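Local coordinates for protein 401aa long hypothetical glucose-1-phosphate thymidylyltransferase (Sulfolobus tokodaii, PDB 2GGO) that acts as a bifunctional enzyme in the synthesis of UDP-N-acetylglucosamine and UDP-N-acetylgalactosamine, and probably also transfers nucleotidyl groups to glucose 1-phosphate, at residues 92-97 and 110-115; 261-266 and 279-284; 299-304 and 316-321. All coordinates share one frame; numbering follows the deposited sequence.

Interaction 1: 92-97 and 110-115; sequences EALIIY and NIITLK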
loop_
_atom_site.group_PDB
_atom_site.type_symbol
_atom_site.label_atom_id
_atom_site.label_comp_id
_atom_site.label_asym_id
_atom_site.label_seq_id
_atom_site.Cartn_x
_atom_site.Cartn_y
_atom_site.Cartn_z
ATOM N N GLU A 92 19.778 6.802 19.799
ATOM C CA GLU A 92 19.152 5.760 18.984
ATOM C C GLU A 92 17.822 6.173 18.342
ATOM O O GLU A 92 17.042 6.944 18.916
ATOM C CB GLU A 92 18.887 4.519 19.830
ATOM C CG GLU A 92 20.010 4.051 20.692
ATOM C CD GLU A 92 19.554 3.019 21.679
ATOM O OE1 GLU A 92 19.469 1.833 21.320
ATOM O OE2 GLU A 92 19.281 3.391 22.833
ATOM N N ALA A 93 17.543 5.622 17.166
ATOM C CA ALA A 93 16.224 5.788 16.566
ATOM C C ALA A 93 15.829 4.521 15.861
ATOM O O ALA A 93 16.694 3.808 15.340
ATOM C CB ALA A 93 16.203 6.950 15.619
ATOM N N LEU A 94 14.524 4.224 15.916
ATOM C CA LEU A 94 13.881 3.244 15.045
ATOM C C LEU A 94 13.419 3.958 13.762
ATOM O O LEU A 94 12.726 4.978 13.820
ATOM C CB LEU A 94 12.715 2.563 15.751
ATOM C CG LEU A 94 12.150 1.342 15.020
ATOM C CD1 LEU A 94 12.945 0.108 15.262
ATOM C CD2 LEU A 94 10.762 1.106 15.460
ATOM N N ILE A 95 13.876 3.438 12.618
ATOM C CA ILE A 95 13.593 3.980 11.297
ATOM C C ILE A 95 12.746 2.934 10.582
ATOM O O ILE A 95 13.111 1.749 10.539
ATOM C CB ILE A 95 14.920 4.279 10.518
ATOM C CG1 ILE A 95 15.468 5.677 10.802
ATOM C CG2 ILE A 95 14.714 4.214 9.027
ATOM C CD1 ILE A 95 15.405 6.138 12.227
ATOM N N ILE A 96 11.575 3.325 10.096
ATOM C CA ILE A 96 10.826 2.440 9.188
ATOM C C ILE A 96 10.387 3.155 7.921
ATOM O O ILE A 96 10.205 4.379 7.916
ATOM C CB ILE A 96 9.621 1.719 9.823
ATOM C CG1 ILE A 96 8.525 2.701 10.175
ATOM C CG2 ILE A 96 10.041 0.842 11.031
ATOM C CD1 ILE A 96 7.304 1.976 10.584
ATOM N N TYR A 97 10.265 2.383 6.840
ATOM C CA TYR A 97 9.859 2.914 5.535
ATOM C C TYR A 97 8.366 3.007 5.487
ATOM O O TYR A 97 7.660 2.123 5.989
ATOM C CB TYR A 97 10.413 2.073 4.405
ATOM C CG TYR A 97 11.882 2.299 4.249
ATOM C CD1 TYR A 97 12.375 3.473 3.672
ATOM C CD2 TYR A 97 12.788 1.357 4.699
ATOM C CE1 TYR A 97 13.752 3.695 3.558
ATOM C CE2 TYR A 97 14.163 1.541 4.573
ATOM C CZ TYR A 97 14.644 2.711 4.013
ATOM O OH TYR A 97 16.020 2.858 3.904
ATOM N N ASN A 110 11.556 -6.004 19.943
ATOM C CA ASN A 110 12.698 -6.785 20.250
ATOM C C ASN A 110 13.972 -5.994 19.911
ATOM O O ASN A 110 14.899 -5.869 20.737
ATOM C CB ASN A 110 12.530 -8.046 19.428
ATOM C CG ASN A 110 13.540 -9.091 19.737
ATOM O OD1 ASN A 110 13.183 -10.263 19.943
ATOM N ND2 ASN A 110 14.823 -8.703 19.754
ATOM N N ILE A 111 13.988 -5.420 18.706
ATOM C CA ILE A 111 15.095 -4.586 18.200
ATOM C C ILE A 111 15.436 -3.368 19.089
ATOM O O ILE A 111 16.593 -3.008 19.244
ATOM C CB ILE A 111 14.854 -4.182 16.686
ATOM C CG1 ILE A 111 16.154 -3.819 15.994
ATOM C CG2 ILE A 111 13.898 -3.013 16.533
ATOM C CD1 ILE A 111 16.019 -3.679 14.462
ATOM N N ILE A 112 14.440 -2.748 19.707
ATOM C CA ILE A 112 14.672 -1.490 20.426
ATOM C C ILE A 112 15.406 -1.714 21.744
ATOM O O ILE A 112 15.881 -0.765 22.383
ATOM C CB ILE A 112 13.350 -0.708 20.681
ATOM C CG1 ILE A 112 12.387 -1.536 21.538
ATOM C CG2 ILE A 112 12.728 -0.288 19.356
ATOM C CD1 ILE A 112 10.996 -0.894 21.706
ATOM N N THR A 113 15.466 -2.980 22.155
ATOM C CA THR A 113 16.050 -3.342 23.452
ATOM C C THR A 113 17.553 -3.531 23.291
ATOM O O THR A 113 18.214 -3.822 24.268
ATOM C CB THR A 113 15.480 -4.661 23.992
ATOM O OG1 THR A 113 15.740 -5.702 23.034
ATOM C CG2 THR A 113 13.970 -4.560 24.200
ATOM N N LEU A 114 18.069 -3.366 22.059
ATOM C CA LEU A 114 19.463 -3.666 21.689
ATOM C C LEU A 114 20.275 -2.392 21.740
ATOM O O LEU A 114 19.794 -1.336 21.307
ATOM C CB LEU A 114 19.552 -4.228 20.263
ATOM C CG LEU A 114 18.795 -5.487 19.871
ATOM C CD1 LEU A 114 19.086 -5.870 18.468
ATOM C CD2 LEU A 114 19.184 -6.596 20.755
ATOM N N LYS A 115 21.522 -2.502 22.220
ATOM C CA LYS A 115 22.436 -1.390 22.296
ATOM C C LYS A 115 23.064 -1.183 20.946
ATOM O O LYS A 115 23.353 -0.046 20.559
ATOM C CB LYS A 115 23.520 -1.685 23.325
ATOM C CG LYS A 115 24.673 -0.678 23.354
ATOM C CD LYS A 115 24.874 -0.060 24.745
ATOM C CE LYS A 115 25.973 1.040 24.723
ATOM N NZ LYS A 115 25.808 2.085 23.635
#

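Interaction 2: 261-266 and 279-284; sequences GPVYIG and PYTILV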
loop_
_atom_site.group_PDB
_atom_site.type_symbol
_atom_site.label_atom_id
_atom_site.label_comp_id
_atom_site.label_asym_id
_atom_site.label_seq_id
_atom_site.Cartn_x
_atom_site.Cartn_y
_atom_site.Cartn_z
ATOM N N GLY A 261 -18.366 -14.875 1.234
ATOM C CA GLY A 261 -17.264 -14.264 1.977
ATOM C C GLY A 261 -15.972 -14.922 1.554
ATOM O O GLY A 261 -15.999 -16.007 0.953
ATOM N N PRO A 262 -14.821 -14.331 1.922
ATOM C CA PRO A 262 -14.629 -13.176 2.797
ATOM C C PRO A 262 -14.883 -11.812 2.149
ATOM O O PRO A 262 -14.372 -11.533 1.069
ATOM C CB PRO A 262 -13.164 -13.280 3.223
ATOM C CG PRO A 262 -12.525 -14.039 2.187
ATOM C CD PRO A 262 -13.534 -14.886 1.470
ATOM N N VAL A 263 -15.657 -10.995 2.851
ATOM C CA VAL A 263 -16.047 -9.706 2.368
ATOM C C VAL A 263 -16.047 -8.724 3.499
ATOM O O VAL A 263 -16.563 -8.999 4.585
ATOM C CB VAL A 263 -17.458 -9.823 1.785
ATOM C CG1 VAL A 263 -18.185 -8.512 1.769
ATOM C CG2 VAL A 263 -17.383 -10.484 0.420
ATOM N N TYR A 264 -15.471 -7.567 3.250
ATOM C CA TYR A 264 -15.473 -6.482 4.201
ATOM C C TYR A 264 -16.419 -5.387 3.714
ATOM O O TYR A 264 -16.204 -4.798 2.619
ATOM C CB TYR A 264 -14.064 -5.886 4.286
ATOM C CG TYR A 264 -13.952 -4.792 5.314
ATOM C CD1 TYR A 264 -13.845 -5.111 6.661
ATOM C CD2 TYR A 264 -13.983 -3.445 4.959
ATOM C CE1 TYR A 264 -13.723 -4.166 7.594
ATOM C CE2 TYR A 264 -13.907 -2.456 5.955
ATOM C CZ TYR A 264 -13.754 -2.849 7.255
ATOM O OH TYR A 264 -13.679 -1.926 8.274
ATOM N N ILE A 265 -17.444 -5.069 4.515
ATOM C CA ILE A 265 -18.372 -3.989 4.166
ATOM C C ILE A 265 -18.224 -2.763 5.069
ATOM O O ILE A 265 -18.741 -2.745 6.161
ATOM C CB ILE A 265 -19.854 -4.511 4.109
ATOM C CG1 ILE A 265 -19.894 -5.768 3.208
ATOM C CG2 ILE A 265 -20.808 -3.393 3.689
ATOM C CD1 ILE A 265 -21.179 -6.266 2.803
ATOM N N GLY A 266 -17.545 -1.723 4.580
ATOM C CA GLY A 266 -17.219 -0.548 5.418
ATOM C C GLY A 266 -18.432 0.187 5.954
ATOM O O GLY A 266 -19.526 0.009 5.478
ATOM N N PRO A 279 -15.934 -13.273 -3.057
ATOM C CA PRO A 279 -14.739 -13.286 -2.191
ATOM C C PRO A 279 -13.732 -12.167 -2.470
ATOM O O PRO A 279 -13.332 -11.902 -3.633
ATOM C CB PRO A 279 -14.126 -14.662 -2.486
ATOM C CG PRO A 279 -15.367 -15.552 -2.703
ATOM C CD PRO A 279 -16.281 -14.642 -3.546
ATOM N N TYR A 280 -13.298 -11.555 -1.388
ATOM C CA TYR A 280 -12.266 -10.509 -1.344
ATOM C C TYR A 280 -12.770 -9.179 -1.828
ATOM O O TYR A 280 -12.008 -8.365 -2.295
ATOM C CB TYR A 280 -10.941 -10.952 -1.975
ATOM C CG TYR A 280 -10.371 -12.088 -1.174
ATOM C CD1 TYR A 280 -9.910 -11.866 0.141
ATOM C CD2 TYR A 280 -10.362 -13.396 -1.684
ATOM C CE1 TYR A 280 -9.404 -12.922 0.926
ATOM C CE2 TYR A 280 -9.866 -14.464 -0.916
ATOM C CZ TYR A 280 -9.398 -14.210 0.395
ATOM O OH TYR A 280 -8.915 -15.254 1.160
ATOM N N THR A 281 -14.068 -8.954 -1.628
ATOM C CA THR A 281 -14.677 -7.665 -1.856
ATOM C C THR A 281 -14.407 -6.846 -0.610
ATOM O O THR A 281 -14.817 -7.236 0.450
ATOM C CB THR A 281 -16.168 -7.796 -2.091
ATOM O OG1 THR A 281 -16.372 -8.376 -3.400
ATOM C CG2 THR A 281 -16.839 -6.404 -2.051
ATOM N N ILE A 282 -13.749 -5.712 -0.771
ATOM C CA ILE A 282 -13.417 -4.838 0.340
ATOM C C ILE A 282 -13.987 -3.472 0.075
ATOM O O ILE A 282 -13.511 -2.752 -0.780
ATOM C CB ILE A 282 -11.823 -4.814 0.582
ATOM C CG1 ILE A 282 -11.379 -6.187 1.165
ATOM C CG2 ILE A 282 -11.327 -3.616 1.469
ATOM C CD1 ILE A 282 -10.241 -6.787 0.315
ATOM N N LEU A 283 -15.050 -3.094 0.775
ATOM C CA LEU A 283 -15.549 -1.746 0.551
ATOM C C LEU A 283 -15.119 -0.940 1.733
ATOM O O LEU A 283 -15.652 -1.206 2.829
ATOM C CB LEU A 283 -17.083 -1.750 0.496
ATOM C CG LEU A 283 -17.543 -2.844 -0.484
ATOM C CD1 LEU A 283 -19.048 -3.214 -0.291
ATOM C CD2 LEU A 283 -17.269 -2.367 -1.864
ATOM N N VAL A 284 -14.218 0.027 1.563
ATOM C CA VAL A 284 -13.575 0.610 2.759
ATOM C C VAL A 284 -14.486 1.434 3.674
ATOM O O VAL A 284 -14.404 1.327 4.893
ATOM C CB VAL A 284 -12.220 1.321 2.543
ATOM C CG1 VAL A 284 -11.399 0.782 1.403
ATOM C CG2 VAL A 284 -12.296 2.818 2.608
#

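Interaction 3: 299-304 and 316-321; sequences VIMEGS and VIAEDV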
loop_
_atom_site.group_PDB
_atom_site.type_symbol
_atom_site.label_atom_id
_atom_site.label_comp_id
_atom_site.label_asym_id
_atom_site.label_seq_id
_atom_site.Cartn_x
_atom_site.Cartn_y
_atom_site.Cartn_z
ATOM N N VAL A 299 -10.702 -3.531 -4.098
ATOM C CA VAL A 299 -10.663 -2.603 -3.018
ATOM C C VAL A 299 -11.301 -1.370 -3.588
ATOM O O VAL A 299 -10.850 -0.821 -4.611
ATOM C CB VAL A 299 -9.199 -2.311 -2.614
ATOM C CG1 VAL A 299 -9.159 -1.414 -1.387
ATOM C CG2 VAL A 299 -8.472 -3.682 -2.336
ATOM N N ILE A 300 -12.362 -0.950 -2.953
ATOM C CA ILE A 300 -13.106 0.228 -3.436
ATOM C C ILE A 300 -13.125 1.175 -2.227
ATOM O O ILE A 300 -13.666 0.866 -1.186
ATOM C CB ILE A 300 -14.534 -0.184 -3.909
ATOM C CG1 ILE A 300 -14.474 -1.173 -5.111
ATOM C CG2 ILE A 300 -15.349 0.992 -4.340
ATOM C CD1 ILE A 300 -15.856 -1.852 -5.429
ATOM N N MET A 301 -12.452 2.308 -2.391
ATOM C CA MET A 301 -12.210 3.249 -1.319
ATOM C C MET A 301 -13.391 4.152 -1.006
ATOM O O MET A 301 -14.504 4.013 -1.559
ATOM C CB MET A 301 -10.902 4.011 -1.598
ATOM C CG MET A 301 -9.662 3.088 -1.699
ATOM S SD MET A 301 -8.109 3.841 -2.198
ATOM C CE MET A 301 -7.130 2.350 -2.320
ATOM N N GLU A 302 -13.139 5.098 -0.113
ATOM C CA GLU A 302 -14.165 5.837 0.644
ATOM C C GLU A 302 -15.213 6.527 -0.230
ATOM O O GLU A 302 -14.847 7.356 -1.056
ATOM C CB GLU A 302 -13.474 6.946 1.470
ATOM C CG GLU A 302 -12.435 6.462 2.477
ATOM C CD GLU A 302 -11.001 6.383 1.943
ATOM O OE1 GLU A 302 -10.797 6.390 0.724
ATOM O OE2 GLU A 302 -10.049 6.307 2.765
ATOM N N GLY A 303 -16.493 6.287 0.052
ATOM C CA GLY A 303 -17.573 6.992 -0.617
ATOM C C GLY A 303 -17.694 6.747 -2.123
ATOM O O GLY A 303 -18.419 7.450 -2.797
ATOM N N SER A 304 -16.987 5.764 -2.656
ATOM C CA SER A 304 -17.104 5.418 -4.093
ATOM C C SER A 304 -18.357 4.666 -4.392
ATOM O O SER A 304 -18.832 3.928 -3.583
ATOM C CB SER A 304 -15.917 4.641 -4.556
ATOM O OG SER A 304 -14.832 5.557 -4.678
ATOM N N VAL A 316 -8.627 -1.936 -8.208
ATOM C CA VAL A 316 -8.486 -1.005 -7.069
ATOM C C VAL A 316 -9.132 0.297 -7.448
ATOM O O VAL A 316 -8.705 0.937 -8.414
ATOM C CB VAL A 316 -7.039 -0.672 -6.704
ATOM C CG1 VAL A 316 -7.049 0.374 -5.556
ATOM C CG2 VAL A 316 -6.290 -1.924 -6.199
ATOM N N ILE A 317 -10.153 0.706 -6.711
ATOM C CA ILE A 317 -10.850 1.933 -7.111
ATOM C C ILE A 317 -10.769 2.959 -5.991
ATOM O O ILE A 317 -11.106 2.674 -4.862
ATOM C CB ILE A 317 -12.315 1.633 -7.428
ATOM C CG1 ILE A 317 -12.465 0.771 -8.664
ATOM C CG2 ILE A 317 -13.161 2.863 -7.644
ATOM C CD1 ILE A 317 -13.962 0.310 -8.692
ATOM N N ALA A 318 -10.330 4.166 -6.312
ATOM C CA ALA A 318 -9.937 5.063 -5.263
ATOM C C ALA A 318 -11.150 5.785 -4.691
ATOM O O ALA A 318 -12.272 5.202 -4.760
ATOM C CB ALA A 318 -8.840 5.963 -5.714
ATOM N N GLU A 319 -10.997 6.960 -4.084
ATOM C CA GLU A 319 -12.118 7.572 -3.367
ATOM C C GLU A 319 -12.986 8.439 -4.221
ATOM O O GLU A 319 -12.533 9.004 -5.188
ATOM C CB GLU A 319 -11.622 8.395 -2.133
ATOM C CG GLU A 319 -10.834 9.770 -2.431
ATOM C CD GLU A 319 -9.433 9.592 -2.952
ATOM O OE1 GLU A 319 -8.981 8.460 -3.022
ATOM O OE2 GLU A 319 -8.752 10.583 -3.315
ATOM N N ASP A 320 -14.242 8.537 -3.849
ATOM C CA ASP A 320 -15.267 9.334 -4.534
ATOM C C ASP A 320 -15.343 9.107 -6.045
ATOM O O ASP A 320 -15.447 10.045 -6.813
ATOM C CB ASP A 320 -15.148 10.804 -4.125
ATOM C CG ASP A 320 -15.256 11.007 -2.587
ATOM O OD1 ASP A 320 -16.186 10.406 -1.956
ATOM O OD2 ASP A 320 -14.425 11.775 -1.979
ATOM N N VAL A 321 -15.299 7.835 -6.467
ATOM C CA VAL A 321 -15.454 7.461 -7.861
ATOM C C VAL A 321 -16.910 7.177 -8.070
ATOM O O VAL A 321 -17.584 6.755 -7.120
ATOM C CB VAL A 321 -14.555 6.260 -8.250
ATOM C CG1 VAL A 321 -14.712 5.865 -9.862
ATOM C CG2 VAL A 321 -13.064 6.679 -8.063
#

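Interaction 1: 92-97 and 110-115
Leu94 meets Ile111 and Ile112 through a single methyl, and this small apolar contact shows how a central strand can be linked to the chain leaving a covering helix without any hydrogen bond between them. CD1 of Leu94 lies 3.5 Å from CG2 of Ile111 and 4.1 Å from CG2 of Ile112, so the two branch methyls of successive isoleucines share one leucine methyl. The side chains cross obliquely. Leu94 points toward 110-115, and CD1, beyond CG, is the atom that touches. In Ile112, CG1 takes the crowded position between the backbone N and the carbonyl carbon (chi1 61°), which leaves CG2 as the branch that faces Leu94. The backbones stay well apart, with 7.2 Å between CA of Leu94 and CA of Ile112.

At the start of the strand, Glu92 reaches across with an extended chain. Its OE1 comes to 3.2 Å from the carbonyl O of Leu114, but both are acceptors; the ammonium group of Lys162, which forms a salt bridge with OE1 and a hydrogen bond with Leu114 O, probably lets them lie so close. The carbonyl belongs to the last residue of a type I turn, Ile111 to Leu114, closed by a bond of 3.2 Å from Leu114 N to Ile111 O.

Leu94 also packs on Leu41 of helix 33-43, and the disulfide Cys44-Cys109 joins the chain just past that helix to helix 106-111. Strand 92-97 runs between strands 2-6 and 155-164 and ends at Tyr97, which probably contributes to the sugar-phosphate site. Its connection through helix 106-111 to the parallel strand 117-123 is a beta-alpha-beta crossover that skips one strand, within the GT-A fold of the nucleotidyltransferases.

Interaction 2: 261-266 and 279-284
Pro262 sets its CG over one face of the Tyr280 ring, a CH-pi contact in which the carbon stands 3.8 Å from the ring centroid and 23° off the ring normal. It is shifted toward the rim, closest to CE1 at 3.5 Å. The proline follows a cis peptide bond, and the side chains of Pro262 and Pro279 cross at about a right angle, with CD of Pro262 nearest CB of Pro279. In Tyr280, CG lies anti to the carbonyl carbon, and although its CB points away from the neighbouring strand, the ring returns to meet the proline.

Further on, the strands pair in parallel with their axes 4.8 Å apart, and like positions stack. Val263 and Thr281 lie side by side, pointing the same way, with CG2 of the valine 3.9 Å from CB of the threonine. On the other face, CB of Tyr264 touches CG1 of Ile282 at 4.1 Å. CG of Tyr264 is anti to the backbone N (chi1 -177°), and the ring extends toward the end of the partner strand, where Val284 O sits at its edge, in plane, 4.0 Å from CE2. The backbone bond from Leu283 N to Tyr264 O, 2.8 Å long, is almost straight at 178°.

Successive coils of a parallel beta-helix stack in this way, as expected of hexapeptide-repeat proteins. Ile265 and Leu283 both pack on Ile271 of strand 270-271, whereas Tyr280, Ile282 and Pro262 meet Leu223 of helix 212-225, and Tyr280 OH bonds to Asp224. Strands 245-247 and 298-300 continue the sheet on either side.

Interaction 3: 299-304 and 316-321
Val299 pairs with Val316 and Ile300 with Ile317 in parallel bridges, after which both chains leave the strand, 299-304 through a type II turn from Met301 to Ser304. On one face CG1 of Ile300 meets CD1 of Ile317 at 3.9 Å, the two side chains lying side by side. Met301, its chain extended beyond CG, passes SD beside CA of Ala318 at 3.8 Å and ends with CE 3.8 Å from CG1 of Val316.

Ser304 joins this turn to the chain at 318-321 by its hydroxyl. OG, anti to the carbonyl carbon (chi1 -75°), donates to Ala318 O at 2.6 Å, in the carbonyl plane and on a lone pair, and accepts the nearly straight N-H of Val321 (173°) at 2.9 Å. An alanine here would probably leave Ala318 O and Val321 N without their shared partner and that chain less firmly tied to the turn.

The carboxylates of Glu302 and Glu319 are turned 83° apart, with 4.6 Å between OE1 of Glu302 and OE1 of Glu319. Arg21 forms salt bridges with both, and Thr20 bonds to the other oxygen of Glu319. The like charges therefore probably tolerate each other because both are paired with the same Arg21 guanidinium, so that two coils of the beta-helix hold a common cation from the N-terminal part of the chain.

Overall arrangement
Interactions 1, 2 and 3 follow one another along the chain and illustrate a two-part architecture. Interaction 1 joins a strand of the mixed sheet of the nucleotidyltransferase fold to the end of helix 106-111, its centre about 35 Å from the centres of the other two; its nearest atoms are about 20 Å from interaction 2 and about 17 Å from interaction 3. The later pair belongs to one parallel sheet of the beta-helix, with centres about 13 Å apart, and meets directly where strand 281-283 neighbours strand 298-300, Val284 N lying 2.9 Å from Ile300 O in a probable hydrogen bond. Helix 212-225 packs against both, which places this flank of the stacked coils against the helix.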